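Local coordinates for probable benzoylformate decarboxylase (Rhodococcus jostii, PDB 7ORX), which belongs to the thiamine diphosphate-binding enzymes and forms a four-chain assembly whose model holds thiamine diphosphate and a sodium ion, at residues A213-A219 / P320-L325; L14-L20 / I142-H147. All coordinates share one frame; numbering follows the deposited sequence.

Interaction 1: residues A213-A219 / P320-L325; sequences AVDADRA and PVGSTL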
ATOM      1  N   ALA C 213      -7.682  20.922 -19.515  1.00 62.74           N
ATOM      2  CA  ALA C 213      -8.792  20.046 -19.972  1.00 62.69           C
ATOM      3  C   ALA C 213      -9.606  20.740 -21.069  1.00 62.63           C
ATOM      4  O   ALA C 213     -10.202  20.067 -21.828  1.00 62.85           O
ATOM      5  CB  ALA C 213      -9.656  19.644 -18.815  1.00 63.58           C
ATOM      6  N   VAL C 214      -9.551  22.056 -21.203  1.00 64.39           N
ATOM      7  CA  VAL C 214     -10.210  22.748 -22.345  1.00 64.49           C
ATOM      8  C   VAL C 214      -9.489  22.326 -23.614  1.00 64.91           C
ATOM      9  O   VAL C 214     -10.175  21.975 -24.553  1.00 65.42           O
ATOM     10  CB  VAL C 214     -10.207  24.276 -22.201  1.00 64.60           C
ATOM     11  CG1 VAL C 214     -10.828  24.926 -23.429  1.00 65.13           C
ATOM     12  CG2 VAL C 214     -10.935  24.736 -20.941  1.00 64.87           C
ATOM     13  N   ASP C 215      -8.159  22.336 -23.621  1.00 65.64           N
ATOM     14  CA  ASP C 215      -7.352  21.933 -24.806  1.00 67.52           C
ATOM     15  C   ASP C 215      -7.570  20.441 -25.054  1.00 68.31           C
ATOM     16  O   ASP C 215      -7.948  20.094 -26.174  1.00 70.34           O
ATOM     17  CB  ASP C 215      -5.860  22.271 -24.671  1.00 69.37           C
ATOM     18  CG  ASP C 215      -5.075  22.236 -25.966  1.00 70.45           C
ATOM     19  OD1 ASP C 215      -5.535  22.895 -26.959  1.00 69.64           O
ATOM     20  OD2 ASP C 215      -3.989  21.569 -25.980  1.00 73.90           O
ATOM     21  N   ALA C 216      -7.396  19.590 -24.049  1.00 68.43           N
ATOM     22  CA  ALA C 216      -7.658  18.120 -24.134  1.00 67.91           C
ATOM     23  C   ALA C 216      -9.013  17.821 -24.794  1.00 69.22           C
ATOM     24  O   ALA C 216      -9.039  16.895 -25.589  1.00 68.52           O
ATOM     25  CB  ALA C 216      -7.566  17.466 -22.785  1.00 66.00           C
ATOM     26  N   ASP C 217     -10.080  18.573 -24.494  1.00 72.05           N
ATOM     27  CA  ASP C 217     -11.474  18.269 -24.944  1.00 74.51           C
ATOM     28  C   ASP C 217     -11.761  18.989 -26.264  1.00 75.65           C
ATOM     29  O   ASP C 217     -12.954  18.995 -26.684  1.00 71.95           O
ATOM     30  CB  ASP C 217     -12.524  18.609 -23.871  1.00 76.62           C
ATOM     31  CG  ASP C 217     -12.870  17.408 -22.960  1.00 81.54           C
ATOM     32  OD1 ASP C 217     -11.929  16.554 -22.694  1.00 79.37           O
ATOM     33  OD2 ASP C 217     -14.111  17.290 -22.517  1.00 89.00           O
ATOM     34  N   ARG C 218     -10.724  19.607 -26.870  1.00 75.55           N
ATOM     35  CA  ARG C 218     -10.817  20.279 -28.195  1.00 76.13           C
ATOM     36  C   ARG C 218     -11.907  21.343 -28.132  1.00 72.51           C
ATOM     37  O   ARG C 218     -12.694  21.417 -29.075  1.00 73.97           O
ATOM     38  CB  ARG C 218     -11.105  19.254 -29.301  1.00 83.19           C
ATOM     39  CG  ARG C 218      -9.978  18.251 -29.481  1.00 88.86           C
ATOM     40  CD  ARG C 218     -10.285  16.946 -30.201  1.00 94.42           C
ATOM     41  NE  ARG C 218      -9.326  16.772 -31.283  1.00102.15           N
ATOM     42  CZ  ARG C 218      -8.042  16.411 -31.152  1.00106.10           C
ATOM     43  NH1 ARG C 218      -7.498  16.152 -29.975  1.00110.02           N
ATOM     44  NH2 ARG C 218      -7.290  16.301 -32.226  1.00105.98           N
ATOM     45  N   ALA C 219     -11.961  22.114 -27.050  1.00 69.43           N
ATOM     46  CA  ALA C 219     -12.999  23.138 -26.807  1.00 69.25           C
ATOM     47  C   ALA C 219     -12.433  24.567 -26.933  1.00 69.94           C
ATOM     48  O   ALA C 219     -13.096  25.498 -26.451  1.00 68.19           O
ATOM     49  CB  ALA C 219     -13.567  22.913 -25.441  1.00 68.52           C
ATOM     50  N   PRO C 320     -18.376  17.162 -17.987  1.00 75.67           N
ATOM     51  CA  PRO C 320     -17.466  17.196 -19.122  1.00 75.69           C
ATOM     52  C   PRO C 320     -17.216  18.626 -19.593  1.00 74.89           C
ATOM     53  O   PRO C 320     -18.173  19.354 -19.786  1.00 77.22           O
ATOM     54  CB  PRO C 320     -18.210  16.356 -20.156  1.00 76.18           C
ATOM     55  CG  PRO C 320     -19.030  15.483 -19.304  1.00 77.17           C
ATOM     56  CD  PRO C 320     -19.617  16.481 -18.329  1.00 76.95           C
ATOM     57  N   VAL C 321     -15.952  18.979 -19.735  1.00 73.53           N
ATOM     58  CA  VAL C 321     -15.514  20.383 -20.027  1.00 74.21           C
ATOM     59  C   VAL C 321     -15.971  20.760 -21.437  1.00 74.88           C
ATOM     60  O   VAL C 321     -16.545  21.839 -21.594  1.00 73.12           O
ATOM     61  CB  VAL C 321     -13.981  20.497 -19.864  1.00 71.89           C
ATOM     62  CG1 VAL C 321     -13.425  21.775 -20.404  1.00 71.96           C
ATOM     63  CG2 VAL C 321     -13.564  20.298 -18.417  1.00 71.16           C
ATOM     64  N   GLY C 322     -15.714  19.863 -22.395  1.00 80.54           N
ATOM     65  CA  GLY C 322     -16.157  19.969 -23.793  1.00 82.44           C
ATOM     66  C   GLY C 322     -17.603  20.424 -23.863  1.00 82.76           C
ATOM     67  O   GLY C 322     -17.851  21.588 -24.227  1.00 84.09           O
ATOM     68  N   SER C 323     -18.521  19.537 -23.499  1.00 80.43           N
ATOM     69  CA  SER C 323     -19.983  19.777 -23.596  1.00 82.58           C
ATOM     70  C   SER C 323     -20.340  21.071 -22.875  1.00 80.55           C
ATOM     71  O   SER C 323     -21.066  21.872 -23.471  1.00 80.04           O
ATOM     72  CB  SER C 323     -20.815  18.653 -23.012  1.00 85.07           C
ATOM     73  OG  SER C 323     -20.263  17.383 -23.327  1.00 89.12           O
ATOM     74  N   THR C 324     -19.919  21.220 -21.620  1.00 79.11           N
ATOM     75  CA  THR C 324     -20.356  22.330 -20.746  1.00 79.98           C
ATOM     76  C   THR C 324     -20.110  23.637 -21.504  1.00 82.92           C
ATOM     77  O   THR C 324     -21.071  24.397 -21.744  1.00 87.73           O
ATOM     78  CB  THR C 324     -19.631  22.272 -19.396  1.00 78.82           C
ATOM     79  OG1 THR C 324     -19.919  20.997 -18.818  1.00 80.94           O
ATOM     80  CG2 THR C 324     -20.047  23.388 -18.463  1.00 77.88           C
ATOM     81  N   LEU C 325     -18.864  23.823 -21.933  1.00 81.22           N
ATOM     82  CA  LEU C 325     -18.371  25.025 -22.640  1.00 81.77           C
ATOM     83  C   LEU C 325     -19.156  25.242 -23.937  1.00 82.52           C
ATOM     84  O   LEU C 325     -19.478  26.403 -24.230  1.00 85.21           O
ATOM     85  CB  LEU C 325     -16.881  24.810 -22.918  1.00 78.88           C
ATOM     86  CG  LEU C 325     -15.972  25.967 -22.637  1.00 77.19           C
ATOM     87  CD1 LEU C 325     -16.352  26.699 -21.375  1.00 76.91           C
ATOM     88  CD2 LEU C 325     -14.549  25.431 -22.517  1.00 80.96           C
TER
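Val214 and Val321 meet through the branches their torsions present: in Val321, CG1 stands anti to the backbone N (chi1 168°) and CG2 beside it, which splits the side chain over two neighbours. Its CG1 lies 3.9 Å from Val214 CG2, the two side chains crossing at about a right angle, while its CG2 comes to 4.0 Å from Ala213 CB. At the other end of the contact Leu325 turns its CD2 methyl toward two groups on the same side, 3.9 Å from Val214 CG1 and 4.0 Å from Ala219 CB. Val276 of strand 272-276 touches Val214, Val321 and Leu325, so the apolar seam rests on the parallel sheet of the central domain.

One polar bond complements this seam. Gly322 N donates to Asp217 OD2 at 3.0 Å with an N-H...O angle of 155°; the donor comes from the anti side of the carboxylate, 20° out of its plane. The closest pair of CA atoms, Asp217 and Gly322 at 5.1 Å, lies at the same place. Asp217 follows helix 212-216, whose end is a Schellman motif with Arg218 at C-prime and positive phi, and Gly322 lies in the first turn of helix 321-331. The carboxylate therefore meets an amide at a helix N-terminal end, where the helix dipole would be expected to stabilise its negative charge.

Interaction 2: residues L14-L20 / I142-H147; sequences LLRARGL and INQAIH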
ATOM      1  N   LEU C  14      -7.510  -7.546 -29.398  1.00 76.27           N
ATOM      2  CA  LEU C  14      -8.205  -6.565 -28.554  1.00 74.69           C
ATOM      3  C   LEU C  14      -7.508  -5.217 -28.682  1.00 74.29           C
ATOM      4  O   LEU C  14      -8.214  -4.218 -28.902  1.00 74.48           O
ATOM      5  CB  LEU C  14      -8.193  -7.101 -27.126  1.00 73.85           C
ATOM      6  CG  LEU C  14      -8.651  -6.111 -26.068  1.00 74.25           C
ATOM      7  CD1 LEU C  14     -10.156  -5.917 -26.097  1.00 76.56           C
ATOM      8  CD2 LEU C  14      -8.199  -6.546 -24.686  1.00 74.39           C
ATOM      9  N   LEU C  15      -6.171  -5.176 -28.549  1.00 73.54           N
ATOM     10  CA  LEU C  15      -5.410  -3.915 -28.677  1.00 71.89           C
ATOM     11  C   LEU C  15      -5.722  -3.305 -30.045  1.00 74.35           C
ATOM     12  O   LEU C  15      -5.871  -2.098 -30.103  1.00 73.53           O
ATOM     13  CB  LEU C  15      -3.917  -4.195 -28.521  1.00 70.49           C
ATOM     14  CG  LEU C  15      -3.518  -4.829 -27.196  1.00 68.95           C
ATOM     15  CD1 LEU C  15      -2.102  -5.334 -27.237  1.00 68.38           C
ATOM     16  CD2 LEU C  15      -3.685  -3.873 -26.047  1.00 67.92           C
ATOM     17  N   ARG C  16      -5.819  -4.112 -31.107  1.00 78.48           N
ATOM     18  CA  ARG C  16      -6.127  -3.617 -32.484  1.00 79.81           C
ATOM     19  C   ARG C  16      -7.532  -3.017 -32.477  1.00 79.59           C
ATOM     20  O   ARG C  16      -7.718  -1.964 -33.066  1.00 79.03           O
ATOM     21  CB  ARG C  16      -6.047  -4.697 -33.573  1.00 82.93           C
ATOM     22  CG  ARG C  16      -6.391  -4.146 -34.956  1.00 85.18           C
ATOM     23  CD  ARG C  16      -6.409  -5.099 -36.152  1.00 87.32           C
ATOM     24  NE  ARG C  16      -5.159  -5.832 -36.290  1.00 88.11           N
ATOM     25  CZ  ARG C  16      -4.909  -7.047 -35.787  1.00 88.41           C
ATOM     26  NH1 ARG C  16      -5.829  -7.705 -35.111  1.00 88.73           N
ATOM     27  NH2 ARG C  16      -3.732  -7.616 -35.975  1.00 89.18           N
ATOM     28  N   ALA C  17      -8.481  -3.720 -31.859  1.00 80.31           N
ATOM     29  CA  ALA C  17      -9.907  -3.335 -31.777  1.00 80.00           C
ATOM     30  C   ALA C  17     -10.017  -1.943 -31.148  1.00 80.15           C
ATOM     31  O   ALA C  17     -10.869  -1.170 -31.579  1.00 80.38           O
ATOM     32  CB  ALA C  17     -10.625  -4.360 -30.957  1.00 79.69           C
ATOM     33  N   ARG C  18      -9.127  -1.634 -30.195  1.00 80.30           N
ATOM     34  CA  ARG C  18      -9.120  -0.388 -29.380  1.00 79.76           C
ATOM     35  C   ARG C  18      -8.142   0.682 -29.925  1.00 79.10           C
ATOM     36  O   ARG C  18      -7.904   1.671 -29.237  1.00 75.24           O
ATOM     37  CB  ARG C  18      -8.725  -0.748 -27.944  1.00 79.95           C
ATOM     38  CG  ARG C  18      -9.709  -1.629 -27.188  1.00 81.88           C
ATOM     39  CD  ARG C  18     -11.143  -1.085 -27.030  1.00 84.07           C
ATOM     40  NE  ARG C  18     -11.868  -2.003 -26.135  1.00 84.70           N
ATOM     41  CZ  ARG C  18     -12.597  -3.027 -26.522  1.00 84.07           C
ATOM     42  NH1 ARG C  18     -12.798  -3.248 -27.798  1.00 87.41           N
ATOM     43  NH2 ARG C  18     -13.142  -3.827 -25.639  1.00 84.63           N
ATOM     44  N   GLY C  19      -7.546   0.484 -31.099  1.00 82.03           N
ATOM     45  CA  GLY C  19      -6.633   1.449 -31.733  1.00 81.16           C
ATOM     46  C   GLY C  19      -5.239   1.483 -31.135  1.00 81.12           C
ATOM     47  O   GLY C  19      -4.506   2.335 -31.586  1.00 85.57           O
ATOM     48  N   LEU C  20      -4.856   0.617 -30.194  1.00 80.65           N
ATOM     49  CA  LEU C  20      -3.493   0.590 -29.564  1.00 81.09           C
ATOM     50  C   LEU C  20      -2.501  -0.208 -30.418  1.00 81.08           C
ATOM     51  O   LEU C  20      -1.864  -1.138 -29.874  1.00 78.46           O
ATOM     52  CB  LEU C  20      -3.531  -0.024 -28.164  1.00 82.88           C
ATOM     53  CG  LEU C  20      -3.985   0.908 -27.047  1.00 85.59           C
ATOM     54  CD1 LEU C  20      -5.459   1.240 -27.205  1.00 89.81           C
ATOM     55  CD2 LEU C  20      -3.765   0.249 -25.699  1.00 87.36           C
ATOM     56  N   ILE C 142      -6.726  -6.538 -19.207  1.00 66.08           N
ATOM     57  CA  ILE C 142      -6.258  -5.518 -20.176  1.00 65.78           C
ATOM     58  C   ILE C 142      -7.464  -4.767 -20.723  1.00 65.95           C
ATOM     59  O   ILE C 142      -7.379  -3.553 -20.811  1.00 69.21           O
ATOM     60  CB  ILE C 142      -5.367  -6.130 -21.262  1.00 66.75           C
ATOM     61  CG1 ILE C 142      -4.165  -6.803 -20.599  1.00 66.35           C
ATOM     62  CG2 ILE C 142      -4.913  -5.074 -22.262  1.00 66.15           C
ATOM     63  CD1 ILE C 142      -3.151  -7.283 -21.581  1.00 67.34           C
ATOM     64  N   ASN C 143      -8.559  -5.415 -21.022  1.00 65.51           N
ATOM     65  CA  ASN C 143      -9.798  -4.685 -21.402  1.00 65.67           C
ATOM     66  C   ASN C 143     -10.147  -3.679 -20.311  1.00 64.58           C
ATOM     67  O   ASN C 143     -10.380  -2.502 -20.646  1.00 66.10           O
ATOM     68  CB  ASN C 143     -11.038  -5.564 -21.617  1.00 67.42           C
ATOM     69  CG  ASN C 143     -12.118  -4.771 -22.315  1.00 68.03           C
ATOM     70  OD1 ASN C 143     -11.848  -4.146 -23.324  1.00 68.57           O
ATOM     71  ND2 ASN C 143     -13.319  -4.740 -21.785  1.00 68.48           N
ATOM     72  N   GLN C 144     -10.188  -4.112 -19.055  1.00 63.74           N
ATOM     73  CA  GLN C 144     -10.562  -3.238 -17.911  1.00 63.27           C
ATOM     74  C   GLN C 144      -9.548  -2.076 -17.809  1.00 63.66           C
ATOM     75  O   GLN C 144      -9.964  -0.905 -17.636  1.00 62.24           O
ATOM     76  CB  GLN C 144     -10.588  -4.064 -16.629  1.00 62.71           C
ATOM     77  CG  GLN C 144     -10.702  -3.231 -15.381  1.00 62.55           C
ATOM     78  CD  GLN C 144     -11.033  -4.051 -14.149  1.00 64.08           C
ATOM     79  OE1 GLN C 144     -10.911  -5.288 -14.052  1.00 64.22           O
ATOM     80  NE2 GLN C 144     -11.493  -3.354 -13.142  1.00 65.45           N
ATOM     81  N   ALA C 145      -8.254  -2.388 -17.887  1.00 64.26           N
ATOM     82  CA  ALA C 145      -7.165  -1.395 -17.888  1.00 65.22           C
ATOM     83  C   ALA C 145      -7.476  -0.302 -18.909  1.00 65.71           C
ATOM     84  O   ALA C 145      -7.347   0.895 -18.533  1.00 65.73           O
ATOM     85  CB  ALA C 145      -5.834  -2.039 -18.194  1.00 65.87           C
ATOM     86  N   ILE C 146      -7.871  -0.663 -20.131  1.00 66.48           N
ATOM     87  CA  ILE C 146      -8.041   0.348 -21.220  1.00 67.12           C
ATOM     88  C   ILE C 146      -9.270   1.188 -20.897  1.00 68.70           C
ATOM     89  O   ILE C 146      -9.165   2.399 -20.971  1.00 69.69           O
ATOM     90  CB  ILE C 146      -8.132  -0.308 -22.599  1.00 67.10           C
ATOM     91  CG1 ILE C 146      -6.788  -0.936 -22.968  1.00 66.98           C
ATOM     92  CG2 ILE C 146      -8.609   0.685 -23.649  1.00 67.04           C
ATOM     93  CD1 ILE C 146      -6.889  -2.022 -23.998  1.00 68.42           C
ATOM     94  N   HIS C 147     -10.383   0.581 -20.530  1.00 69.55           N
ATOM     95  CA  HIS C 147     -11.631   1.352 -20.298  1.00 71.99           C
ATOM     96  C   HIS C 147     -11.413   2.347 -19.162  1.00 71.21           C
ATOM     97  O   HIS C 147     -11.934   3.487 -19.223  1.00 71.80           O
ATOM     98  CB  HIS C 147     -12.771   0.414 -19.920  1.00 73.84           C
ATOM     99  CG  HIS C 147     -13.256  -0.412 -21.051  1.00 76.41           C
ATOM    100  ND1 HIS C 147     -13.589   0.145 -22.269  1.00 77.06           N
ATOM    101  CD2 HIS C 147     -13.520  -1.743 -21.122  1.00 78.45           C
ATOM    102  CE1 HIS C 147     -14.026  -0.823 -23.059  1.00 78.93           C
ATOM    103  NE2 HIS C 147     -13.995  -1.992 -22.370  1.00 79.95           N
TER
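Arg18 and Asn143 supply the hydrogen bond of this contact: Arg18 NH2 donates to Asn143 OD1 at 2.7 Å, with an N-H...O angle of 139°. The bond is bent, and the donor is tilted from the amide carbonyl plane; guanidinium and amide planes stand 74° apart. Two torsions on the arginine side, CG beside the backbone N and a further bend at chi2 (-58°), steer the chain past Leu14 to Asn143. The guanidinium also bonds the backbone carbonyls of Leu177 and Leu178, through NH2 and NH1 respectively, so that these bonds give it three acceptors.

Of the contacts to flat groups, Leu14, from the same segment as Arg18, lays CD1 over one guanidinium face, 3.7 Å above the plane and displaced toward its rim. His147 approaches obliquely, its NE2 3.8 Å from Arg18 NH2.

Apolar packing occupies the side nearer the sheet. Leu15 CD2 lies 4.2 Å from Ile142 CG2, and Ile146 CD1 is met at 4.2 Å by Leu20 CD2 as well as by Leu15 CD2. Leu15 and Leu20 also touch Leu69 of strand 68-73, so this cluster joins helices 7-17 and 138-149 above the N-terminal parallel sheet. With an amide and two backbone carbonyls as acceptors, NH1 and NH2 of the partly exposed arginine are held by neutral oxygens, whose dipoles would be expected to stabilise its positive charge without a carboxylate among these acceptors.

Overall arrangement
From the N terminus, helix 7-17 and the turn after it come first; 121 residues separate segment 14-20 from 142-147, and interaction 2 then closes a loop that holds most strands of the first parallel sheet. The chain goes on into the central domain, where interaction 1 closes a second loop, with 100 residues between segments 213-219 and 320-325, on the second parallel sheet. The first loop is complete before the second opens, so the two are in series and neither nest nor cross. Their centres lie 24 Å apart and their nearest atoms about 14 Å, without touching. Each thus ties helices within its own layered alpha/beta unit.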